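PDB 6UAV: Glyco_hydro_cc domain-containing protein, which probably hydrolyses internal beta-1,3-linkages of beta-1,3-glucans, as an endo-beta-1,3-glucanase of glycoside hydrolase family GH128 (subgroup II). Local coordinates for residues Y29-K34 with V182-N187; V81-N86 with A158-D163; F221-F226 with Q251-L256. All coordinates share one frame; numbering follows the deposited sequence.

Contact 1: residues Y29-K34 with V182-N187; sequences YNWSPK and VTEFAN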
loop_
_atom_site.group_PDB
_atom_site.type_symbol
_atom_site.label_atom_id
_atom_site.label_comp_id
_atom_site.label_asym_id
_atom_site.label_seq_id
_atom_site.Cartn_x
_atom_site.Cartn_y
_atom_site.Cartn_z
ATOM N N TYR A 29 0.299 4.356 6.038
ATOM C CA TYR A 29 0.657 5.372 5.043
ATOM C C TYR A 29 -0.637 6.059 4.692
ATOM O O TYR A 29 -1.685 5.543 5.069
ATOM C CB TYR A 29 1.376 4.733 3.845
ATOM C CG TYR A 29 0.441 4.040 2.893
ATOM C CD1 TYR A 29 -0.123 2.800 3.192
ATOM C CD2 TYR A 29 0.124 4.631 1.695
ATOM C CE1 TYR A 29 -0.968 2.170 2.297
ATOM C CE2 TYR A 29 -0.719 4.021 0.806
ATOM C CZ TYR A 29 -1.287 2.785 1.111
ATOM O OH TYR A 29 -2.107 2.173 0.215
ATOM N N ASN A 30 -0.535 7.180 4.011
ATOM C CA ASN A 30 -1.702 8.062 3.777
ATOM C C ASN A 30 -1.703 8.576 2.346
ATOM O O ASN A 30 -2.357 9.582 2.123
ATOM C CB ASN A 30 -1.757 9.221 4.774
ATOM C CG ASN A 30 -0.629 10.209 4.567
ATOM O OD1 ASN A 30 0.231 9.982 3.699
ATOM N ND2 ASN A 30 -0.669 11.301 5.318
ATOM N N TRP A 31 -1.107 7.847 1.418
ATOM C CA TRP A 31 -1.074 8.205 -0.018
ATOM C C TRP A 31 -0.348 9.544 -0.244
ATOM O O TRP A 31 -0.519 10.113 -1.289
ATOM C CB TRP A 31 -2.470 8.229 -0.642
ATOM C CG TRP A 31 -3.147 6.907 -0.528
ATOM C CD1 TRP A 31 -3.058 5.855 -1.388
ATOM C CD2 TRP A 31 -4.077 6.493 0.496
ATOM N NE1 TRP A 31 -3.834 4.814 -0.969
ATOM C CE2 TRP A 31 -4.460 5.159 0.195
ATOM C CE3 TRP A 31 -4.616 7.123 1.620
ATOM C CZ2 TRP A 31 -5.385 4.456 0.998
ATOM C CZ3 TRP A 31 -5.544 6.442 2.389
ATOM C CH2 TRP A 31 -5.880 5.129 2.090
ATOM N N SER A 32 0.445 10.027 0.705
ATOM C CA SER A 32 1.022 11.390 0.597
ATOM C C SER A 32 2.426 11.370 1.137
ATOM O O SER A 32 2.851 10.392 1.774
ATOM C CB SER A 32 0.171 12.406 1.324
ATOM O OG SER A 32 0.644 12.507 2.620
ATOM N N PRO A 33 3.231 12.419 0.851
ATOM C CA PRO A 33 4.627 12.348 1.280
ATOM C C PRO A 33 4.907 12.552 2.773
ATOM O O PRO A 33 6.029 12.324 3.215
ATOM C CB PRO A 33 5.274 13.489 0.502
ATOM C CG PRO A 33 4.291 13.924 -0.526
ATOM C CD PRO A 33 2.907 13.577 0.010
ATOM N N LYS A 34 3.924 13.003 3.560
ATOM C CA LYS A 34 4.106 13.251 5.017
ATOM C C LYS A 34 2.866 12.831 5.775
ATOM O O LYS A 34 1.751 12.858 5.222
ATOM C CB LYS A 34 4.356 14.729 5.242
ATOM C CG LYS A 34 5.774 15.166 4.905
ATOM C CD LYS A 34 5.895 16.625 4.778
ATOM C CE LYS A 34 7.300 17.085 4.380
ATOM N NZ LYS A 34 7.195 18.357 3.640
ATOM N N VAL A 182 1.443 -5.401 -0.318
ATOM C CA VAL A 182 0.030 -5.348 -0.751
ATOM C C VAL A 182 -0.574 -4.188 0.038
ATOM O O VAL A 182 -0.964 -4.401 1.198
ATOM C CB VAL A 182 -0.659 -6.696 -0.487
ATOM C CG1 VAL A 182 -2.144 -6.579 -0.742
ATOM C CG2 VAL A 182 -0.056 -7.846 -1.314
ATOM N N THR A 183 -0.653 -2.996 -0.566
ATOM C CA THR A 183 -0.786 -1.754 0.239
ATOM C C THR A 183 -2.240 -1.308 0.370
ATOM O O THR A 183 -2.508 -0.311 1.026
ATOM C CB THR A 183 0.128 -0.667 -0.339
ATOM O OG1 THR A 183 -0.196 -0.522 -1.722
ATOM C CG2 THR A 183 1.578 -1.040 -0.158
ATOM N N GLU A 184 -3.150 -2.020 -0.271
ATOM C CA GLU A 184 -4.601 -1.906 -0.025
ATOM C C GLU A 184 -5.192 -3.292 -0.262
ATOM O O GLU A 184 -4.980 -3.911 -1.349
ATOM C CB GLU A 184 -5.374 -0.962 -0.949
ATOM C CG GLU A 184 -4.869 0.464 -0.939
ATOM C CD GLU A 184 -5.593 1.404 -1.858
ATOM O OE1 GLU A 184 -6.726 1.088 -2.338
ATOM O OE2 GLU A 184 -5.005 2.498 -2.163
ATOM N N PHE A 185 -5.941 -3.785 0.719
ATOM C CA PHE A 185 -6.763 -4.999 0.526
ATOM C C PHE A 185 -7.907 -5.037 1.517
ATOM O O PHE A 185 -7.894 -4.386 2.548
ATOM C CB PHE A 185 -5.960 -6.292 0.606
ATOM C CG PHE A 185 -5.468 -6.699 1.955
ATOM C CD1 PHE A 185 -4.551 -5.937 2.638
ATOM C CD2 PHE A 185 -5.997 -7.824 2.580
ATOM C CE1 PHE A 185 -4.098 -6.301 3.898
ATOM C CE2 PHE A 185 -5.522 -8.215 3.813
ATOM C CZ PHE A 185 -4.599 -7.440 4.478
ATOM N N ALA A 186 -8.937 -5.732 1.067
ATOM C CA ALA A 186 -10.178 -6.056 1.795
ATOM C C ALA A 186 -10.948 -6.916 0.816
ATOM O O ALA A 186 -10.561 -6.932 -0.386
ATOM C CB ALA A 186 -10.884 -4.765 2.132
ATOM N N ASN A 187 -12.040 -7.557 1.217
ATOM C CA ASN A 187 -12.896 -8.172 0.189
ATOM C C ASN A 187 -14.214 -7.424 0.043
ATOM O O ASN A 187 -15.028 -7.456 0.965
ATOM C CB ASN A 187 -13.150 -9.646 0.485
ATOM C CG ASN A 187 -13.637 -10.397 -0.739
ATOM O OD1 ASN A 187 -14.367 -9.836 -1.581
ATOM N ND2 ASN A 187 -13.193 -11.648 -0.850
#
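The Tyr29 ring presents its phenol edge to the backbone carbonyl of Thr183, which lies close to the ring plane. One face of the Trp31 indole is met by CE2 of Tyr29, 3.6 Å above the indole plane and displaced toward its rim. At the edge of the indole, near its plane, stands the carboxylate of Glu184, turned almost perpendicular to the ring (87°). Two hydrogen bonds join the two rings to residues 182-187. Tyr29 OH donates to Thr183 O at 2.6 Å, arriving from above the carbonyl plane rather than on a lone pair, and the same hydroxyl packs 3.4 Å from Glu184 CG. Trp31 NE1 donates to Glu184 OE2 at 2.9 Å with an N-H...O angle of 151°, using the anti side of the oxygen and somewhat out of the carboxylate plane. The Glu184 chain is extended past CG (chi2 179°), which carries its carboxylate out to the indole NH. The other oxygen, OE1, is hydrogen-bonded to Tyr162 OH, so each carboxylate oxygen has a partner, which restricts rotation of the group. Thr183 lends CB to the packing against Tyr29, while its OG1 is bonded to His160. Around Trp31 the loop is braced from within, Asn30 reaching forward to Ser32 and Lys34: Asn30 OD1 accepts from Ser32 OG at 2.8 Å, and Asn30 ND2 donates to Lys34 O at 2.9 Å. The contact thus joins the C-terminal ends of the second and seventh strands of a TIM barrel across its mouth. Glu184 stands near the C-terminal end of the seventh strand, where clan GH-A glycosidases carry their nucleophile, consistent with an active-site cleft here.

Contact 2: residues V81-N86 with A158-D163; sequences VINEPN and AFHWYD
Glu84 and His160 make the tight part of this contact. ND1 of the imidazole donates to Glu84 OE2 at 2.6 Å, with an N-H...O angle of 163°, and the oxygen lies almost exactly in the ring plane. Seen from the carboxylate, the histidine comes in on the anti side of OE2, a little out of plane, the two flat groups being inclined by 54°. Glu84 CG also touches the ring, 3.4 Å from ND1. His160 directs its side chain at the loop from strand 156-161, with CG beside the backbone N (chi1 -60°), and this sets the ND1 edge against the glutamate. The same OE2 also accepts from Asn122 ND2, so two N-H groups grip it.

The CE1-NE2 edge of the ring is looser and partly bridged by water. Asn83 OD1 approaches CE1 at 3.1 Å, again near the ring plane, a close touch of carbon and oxygen. An ordered water bridges the two residues, donating to Asn83 OD1 at 2.7 Å and lying 2.8 Å from His160 NE2. That nitrogen is also bonded to Thr183 OG1. Just past the strand, the backbone N of Tyr162 binds a glycerol, probably from the crystallisation liquor, which may mark the substrate pocket.

Asn83, Glu84 and Pro85 form the Asn-Glu-Pro sequence after the fourth barrel strand, where clan GH-A enzymes place their acid/base glutamate. His160 ND1 and Asn122 ND2 both donate to Glu84 OE2 and so help to fix where the carboxylate stands, consistent with Glu84 being the acid/base.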
loop_
_atom_site.group_PDB
_atom_site.type_symbol
_atom_site.label_atom_id
_atom_site.label_comp_id
_atom_site.label_asym_id
_atom_site.label_seq_id
_atom_site.Cartn_x
_atom_site.Cartn_y
_atom_site.Cartn_z
ATOM N N VAL A 81 5.576 4.410 -4.321
ATOM C CA VAL A 81 5.468 5.261 -5.526
ATOM C C VAL A 81 4.345 4.798 -6.437
ATOM O O VAL A 81 4.185 3.575 -6.658
ATOM C CB VAL A 81 6.832 5.339 -6.237
ATOM C CG1 VAL A 81 7.913 5.971 -5.394
ATOM C CG2 VAL A 81 7.305 3.994 -6.774
ATOM N N ILE A 82 3.663 5.786 -6.998
ATOM C CA ILE A 82 2.679 5.675 -8.103
ATOM C C ILE A 82 1.445 4.851 -7.706
ATOM O O ILE A 82 1.454 3.620 -7.820
ATOM C CB ILE A 82 3.316 5.190 -9.423
ATOM C CG1 ILE A 82 4.622 5.961 -9.733
ATOM C CG2 ILE A 82 2.232 5.385 -10.491
ATOM C CD1 ILE A 82 5.122 5.934 -11.153
ATOM N N ASN A 83 0.387 5.566 -7.333
ATOM C CA ASN A 83 -0.868 4.902 -6.840
ATOM C C ASN A 83 -1.791 4.519 -7.992
ATOM O O ASN A 83 -2.533 5.381 -8.446
ATOM C CB ASN A 83 -1.621 5.796 -5.870
ATOM C CG ASN A 83 -2.659 4.980 -5.128
ATOM O OD1 ASN A 83 -2.309 4.159 -4.291
ATOM N ND2 ASN A 83 -3.927 5.203 -5.436
ATOM N N GLU A 84 -1.775 3.264 -8.435
ATOM C CA GLU A 84 -2.714 2.756 -9.468
ATOM C C GLU A 84 -2.592 3.557 -10.743
ATOM O O GLU A 84 -3.529 4.231 -11.181
ATOM C CB GLU A 84 -4.129 2.762 -8.885
ATOM C CG GLU A 84 -4.276 1.691 -7.791
ATOM C CD GLU A 84 -5.723 1.427 -7.400
ATOM O OE1 GLU A 84 -6.631 2.042 -8.037
ATOM O OE2 GLU A 84 -5.925 0.649 -6.489
ATOM N N PRO A 85 -1.441 3.469 -11.450
ATOM C CA PRO A 85 -1.284 4.213 -12.686
ATOM C C PRO A 85 -2.266 3.839 -13.774
ATOM O O PRO A 85 -2.596 4.680 -14.618
ATOM C CB PRO A 85 0.143 3.872 -13.134
ATOM C CG PRO A 85 0.434 2.523 -12.468
ATOM C CD PRO A 85 -0.290 2.580 -11.136
ATOM N N ASN A 86 -2.712 2.581 -13.779
ATOM C CA ASN A 86 -3.640 2.091 -14.822
ATOM C C ASN A 86 -5.093 2.383 -14.440
ATOM O O ASN A 86 -5.952 1.801 -15.072
ATOM C CB ASN A 86 -3.366 0.634 -15.135
ATOM C CG ASN A 86 -3.537 -0.321 -13.969
ATOM O OD1 ASN A 86 -3.222 0.054 -12.832
ATOM N ND2 ASN A 86 -3.952 -1.551 -14.291
ATOM N N ALA A 158 4.050 -3.103 -5.796
ATOM C CA ALA A 158 2.944 -2.919 -4.841
ATOM C C ALA A 158 1.672 -3.369 -5.546
ATOM O O ALA A 158 1.590 -3.313 -6.771
ATOM C CB ALA A 158 2.874 -1.543 -4.234
ATOM N N PHE A 159 0.695 -3.795 -4.751
ATOM C CA PHE A 159 -0.547 -4.322 -5.306
ATOM C C PHE A 159 -1.700 -3.952 -4.382
ATOM O O PHE A 159 -1.530 -3.916 -3.171
ATOM C CB PHE A 159 -0.400 -5.833 -5.487
ATOM C CG PHE A 159 -1.448 -6.373 -6.426
ATOM C CD1 PHE A 159 -1.498 -5.924 -7.726
ATOM C CD2 PHE A 159 -2.400 -7.280 -6.020
ATOM C CE1 PHE A 159 -2.478 -6.358 -8.602
ATOM C CE2 PHE A 159 -3.377 -7.706 -6.900
ATOM C CZ PHE A 159 -3.411 -7.245 -8.182
ATOM N N HIS A 160 -2.857 -3.684 -4.977
ATOM C CA HIS A 160 -4.138 -3.463 -4.311
ATOM C C HIS A 160 -5.141 -4.483 -4.831
ATOM O O HIS A 160 -5.142 -4.772 -6.034
ATOM C CB HIS A 160 -4.682 -2.060 -4.696
ATOM C CG HIS A 160 -3.785 -0.923 -4.309
ATOM N ND1 HIS A 160 -4.066 0.362 -4.716
ATOM C CD2 HIS A 160 -2.707 -0.878 -3.511
ATOM C CE1 HIS A 160 -3.166 1.189 -4.160
ATOM N NE2 HIS A 160 -2.299 0.432 -3.409
ATOM N N TRP A 161 -5.992 -5.004 -3.951
ATOM C CA TRP A 161 -6.969 -6.013 -4.387
ATOM C C TRP A 161 -8.141 -6.016 -3.401
ATOM O O TRP A 161 -7.904 -6.076 -2.195
ATOM C CB TRP A 161 -6.306 -7.374 -4.504
ATOM C CG TRP A 161 -7.094 -8.268 -5.393
ATOM C CD1 TRP A 161 -7.810 -9.391 -5.023
ATOM C CD2 TRP A 161 -7.247 -8.124 -6.812
ATOM N NE1 TRP A 161 -8.393 -9.937 -6.127
ATOM C CE2 TRP A 161 -8.066 -9.191 -7.238
ATOM C CE3 TRP A 161 -6.736 -7.224 -7.767
ATOM C CZ2 TRP A 161 -8.434 -9.336 -8.565
ATOM C CZ3 TRP A 161 -7.121 -7.366 -9.080
ATOM C CH2 TRP A 161 -7.937 -8.433 -9.475
ATOM N N TYR A 162 -9.347 -5.954 -3.959
ATOM C CA TYR A 162 -10.628 -5.875 -3.215
ATOM C C TYR A 162 -11.567 -7.062 -3.508
ATOM O O TYR A 162 -12.785 -6.932 -3.496
ATOM C CB TYR A 162 -11.271 -4.530 -3.563
ATOM C CG TYR A 162 -10.562 -3.375 -2.911
ATOM C CD1 TYR A 162 -9.427 -2.827 -3.496
ATOM C CD2 TYR A 162 -10.948 -2.900 -1.663
ATOM C CE1 TYR A 162 -8.772 -1.751 -2.915
ATOM C CE2 TYR A 162 -10.303 -1.836 -1.058
ATOM C CZ TYR A 162 -9.199 -1.269 -1.684
ATOM O OH TYR A 162 -8.593 -0.212 -1.083
ATOM N N ASP A 163 -11.017 -8.234 -3.857
ATOM C CA ASP A 163 -11.842 -9.388 -4.301
ATOM C C ASP A 163 -11.135 -10.648 -3.860
ATOM O O ASP A 163 -10.067 -10.605 -3.244
ATOM C CB ASP A 163 -12.125 -9.354 -5.802
ATOM C CG ASP A 163 -13.449 -9.930 -6.256
ATOM O OD1 ASP A 163 -13.993 -10.781 -5.547
ATOM O OD2 ASP A 163 -13.895 -9.542 -7.341
HETATM O O HOH W 1 -1.118 2.781 -2.354
#

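Contact 3: residues F221-F226 with Q251-L256; sequences FRYAWF and QYYLSL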
loop_
_atom_site.group_PDB
_atom_site.type_symbol
_atom_site.label_atom_id
_atom_site.label_comp_id
_atom_site.label_asym_id
_atom_site.label_seq_id
_atom_site.Cartn_x
_atom_site.Cartn_y
_atom_site.Cartn_z
ATOM N N PHE A 221 6.369 -8.481 1.942
ATOM C CA PHE A 221 7.090 -7.836 3.059
ATOM C C PHE A 221 6.124 -7.088 3.970
ATOM O O PHE A 221 6.348 -7.107 5.149
ATOM C CB PHE A 221 8.130 -6.845 2.514
ATOM C CG PHE A 221 8.951 -6.161 3.577
ATOM C CD1 PHE A 221 9.999 -6.830 4.197
ATOM C CD2 PHE A 221 8.654 -4.868 4.007
ATOM C CE1 PHE A 221 10.746 -6.204 5.200
ATOM C CE2 PHE A 221 9.429 -4.240 4.978
ATOM C CZ PHE A 221 10.463 -4.916 5.585
ATOM N N ARG A 222 5.086 -6.461 3.422
ATOM C CA ARG A 222 4.166 -5.637 4.211
ATOM C C ARG A 222 2.815 -5.632 3.495
ATOM O O ARG A 222 2.741 -5.904 2.246
ATOM C CB ARG A 222 4.687 -4.209 4.414
ATOM C CG ARG A 222 5.625 -4.053 5.607
ATOM C CD ARG A 222 6.065 -2.659 6.002
ATOM N NE ARG A 222 6.506 -2.612 7.401
ATOM C CZ ARG A 222 6.900 -1.507 8.031
ATOM N NH1 ARG A 222 6.981 -0.358 7.370
ATOM N NH2 ARG A 222 7.172 -1.557 9.323
ATOM N N TYR A 223 1.780 -5.452 4.279
ATOM C CA TYR A 223 0.425 -5.271 3.745
ATOM C C TYR A 223 -0.284 -4.207 4.569
ATOM O O TYR A 223 0.064 -3.976 5.700
ATOM C CB TYR A 223 -0.367 -6.591 3.714
ATOM C CG TYR A 223 -0.427 -7.341 5.018
ATOM C CD1 TYR A 223 -1.319 -6.978 6.010
ATOM C CD2 TYR A 223 0.444 -8.363 5.297
ATOM C CE1 TYR A 223 -1.440 -7.677 7.192
ATOM C CE2 TYR A 223 0.400 -9.023 6.513
ATOM C CZ TYR A 223 -0.502 -8.643 7.488
ATOM O OH TYR A 223 -0.577 -9.238 8.712
ATOM N N ALA A 224 -1.331 -3.658 3.976
ATOM C CA ALA A 224 -2.113 -2.633 4.643
ATOM C C ALA A 224 -3.578 -2.808 4.311
ATOM O O ALA A 224 -3.966 -2.761 3.136
ATOM C CB ALA A 224 -1.626 -1.296 4.210
ATOM N N TRP A 225 -4.344 -2.949 5.380
ATOM C CA TRP A 225 -5.808 -3.090 5.270
ATOM C C TRP A 225 -6.441 -1.755 4.886
ATOM O O TRP A 225 -6.113 -0.688 5.498
ATOM C CB TRP A 225 -6.391 -3.655 6.574
ATOM C CG TRP A 225 -7.866 -3.890 6.520
ATOM C CD1 TRP A 225 -8.872 -3.033 6.853
ATOM C CD2 TRP A 225 -8.495 -5.072 6.019
ATOM N NE1 TRP A 225 -10.094 -3.611 6.625
ATOM C CE2 TRP A 225 -9.888 -4.885 6.130
ATOM C CE3 TRP A 225 -8.001 -6.291 5.560
ATOM C CZ2 TRP A 225 -10.795 -5.837 5.665
ATOM C CZ3 TRP A 225 -8.901 -7.269 5.189
ATOM C CH2 TRP A 225 -10.274 -7.032 5.219
ATOM N N PHE A 226 -7.450 -1.820 4.031
ATOM C CA PHE A 226 -8.302 -0.659 3.698
ATOM C C PHE A 226 -9.634 -0.838 4.443
ATOM O O PHE A 226 -10.372 -1.756 4.095
ATOM C CB PHE A 226 -8.507 -0.535 2.192
ATOM C CG PHE A 226 -9.126 0.774 1.829
ATOM C CD1 PHE A 226 -10.493 0.905 1.882
ATOM C CD2 PHE A 226 -8.362 1.905 1.601
ATOM C CE1 PHE A 226 -11.101 2.109 1.622
ATOM C CE2 PHE A 226 -8.952 3.121 1.325
ATOM C CZ PHE A 226 -10.324 3.201 1.323
ATOM N N GLN A 251 -10.293 -4.882 16.219
ATOM C CA GLN A 251 -9.747 -5.728 17.297
ATOM C C GLN A 251 -9.285 -7.036 16.625
ATOM O O GLN A 251 -8.209 -7.584 16.980
ATOM C CB GLN A 251 -10.808 -5.910 18.396
ATOM C CG GLN A 251 -10.262 -6.512 19.668
ATOM C CD GLN A 251 -9.782 -5.454 20.640
ATOM O OE1 GLN A 251 -8.583 -5.319 20.911
ATOM N NE2 GLN A 251 -10.724 -4.684 21.186
ATOM N N TYR A 252 -10.102 -7.590 15.742
ATOM C CA TYR A 252 -9.831 -8.917 15.141
ATOM C C TYR A 252 -8.524 -8.843 14.340
ATOM O O TYR A 252 -7.583 -9.647 14.572
ATOM C CB TYR A 252 -11.027 -9.371 14.312
ATOM C CG TYR A 252 -10.904 -10.761 13.751
ATOM C CD1 TYR A 252 -10.908 -11.856 14.597
ATOM C CD2 TYR A 252 -10.912 -11.006 12.397
ATOM C CE1 TYR A 252 -10.873 -13.157 14.113
ATOM C CE2 TYR A 252 -10.891 -12.297 11.896
ATOM C CZ TYR A 252 -10.842 -13.386 12.748
ATOM O OH TYR A 252 -10.773 -14.688 12.300
ATOM N N TYR A 253 -8.420 -7.845 13.482
ATOM C CA TYR A 253 -7.190 -7.593 12.675
ATOM C C TYR A 253 -5.930 -7.605 13.534
ATOM O O TYR A 253 -4.904 -8.278 13.176
ATOM C CB TYR A 253 -7.305 -6.279 11.928
ATOM C CG TYR A 253 -6.206 -5.967 10.940
ATOM C CD1 TYR A 253 -5.871 -6.816 9.902
ATOM C CD2 TYR A 253 -5.528 -4.752 10.982
ATOM C CE1 TYR A 253 -4.889 -6.517 8.965
ATOM C CE2 TYR A 253 -4.572 -4.416 10.035
ATOM C CZ TYR A 253 -4.256 -5.285 8.997
ATOM O OH TYR A 253 -3.312 -5.041 8.054
ATOM N N LEU A 254 -5.966 -6.874 14.636
ATOM C CA LEU A 254 -4.756 -6.690 15.469
ATOM C C LEU A 254 -4.397 -7.971 16.193
ATOM O O LEU A 254 -3.183 -8.119 16.583
ATOM C CB LEU A 254 -4.966 -5.501 16.427
ATOM C CG LEU A 254 -5.360 -4.183 15.766
ATOM C CD1 LEU A 254 -5.564 -3.107 16.825
ATOM C CD2 LEU A 254 -4.354 -3.721 14.754
ATOM N N SER A 255 -5.357 -8.862 16.388
ATOM C CA SER A 255 -5.204 -10.129 17.157
ATOM C C SER A 255 -4.668 -11.248 16.282
ATOM O O SER A 255 -4.245 -12.269 16.847
ATOM C CB SER A 255 -6.558 -10.596 17.687
ATOM O OG SER A 255 -7.290 -11.319 16.641
ATOM N N LEU A 256 -4.782 -11.136 14.966
ATOM C CA LEU A 256 -4.452 -12.275 14.069
ATOM C C LEU A 256 -2.997 -12.693 14.271
ATOM O O LEU A 256 -2.109 -11.866 14.482
ATOM C CB LEU A 256 -4.775 -11.895 12.619
ATOM C CG LEU A 256 -6.281 -11.857 12.363
ATOM C CD1 LEU A 256 -6.609 -11.244 10.995
ATOM C CD2 LEU A 256 -6.887 -13.227 12.518
#
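Tyr253 reaches from its helix to lie against Trp225 and Tyr223 on the strand, and it is the one helix side chain that bridges the two segments. The principal interaction is CH-pi: Trp225 CB sits over one face of the phenol ring, 4.1 Å from its centroid, with CZ as the nearest ring atom at 3.6 Å. Trp225 has CG anti to the backbone N (chi1 -177°), which swings the indole off to one side while its CB remains over the tyrosine. The pyrrole part of that indole and the Tyr253 ring meet obliquely, their planes 46° apart and centroids 5.4 Å distant.

The two tyrosines make the second group. Tyr253 OH comes up to the rim of the Tyr223 ring, 3.3 Å from CE1 and close to the ring plane, and the CE1 atoms of the two tyrosines pack at 4.0 Å. Their side chains run past one another in opposite directions, meeting near CE1 of each.

The polar ends of the three aromatic side chains are bonded outside the two segments, Tyr253 OH to Gly7 O, Tyr223 OH to Glu215 and Arg6, and Trp225 NE1 to Ser237 O, and no hydrogen bond crosses the interface.

The axes of residues 221-225 and 251-255 approach to 11.6 Å and run nearly antiparallel, at 169°. Tyr253 also touches Arg6 and Val8, so helix 248-255 packs from outside over the seam between the eighth and first strands, while helix 200-216 meets Tyr223 and Trp225 alongside it.

In the fold
All three contacts belong to one eight-stranded parallel TIM barrel. Contact 2 is nested within the chain loop closed by contact 1, and contact 3 follows both. Contacts 1 and 2 have centres about 9 Å apart and use the neighbouring strands 180-185 and 156-161; together they place the carboxylates of Glu84 and Glu184 at the barrel mouth, after the fourth and near the end of the seventh strand, with His160 bonded to Glu84 and Thr183, and Tyr162 to Glu184. Contact 3, its centre about 12 Å from that of contact 1 and 18 Å from that of contact 2, involves the next strand, 220-225. There the last helix packs on the outside of the barrel, away from the probable cleft.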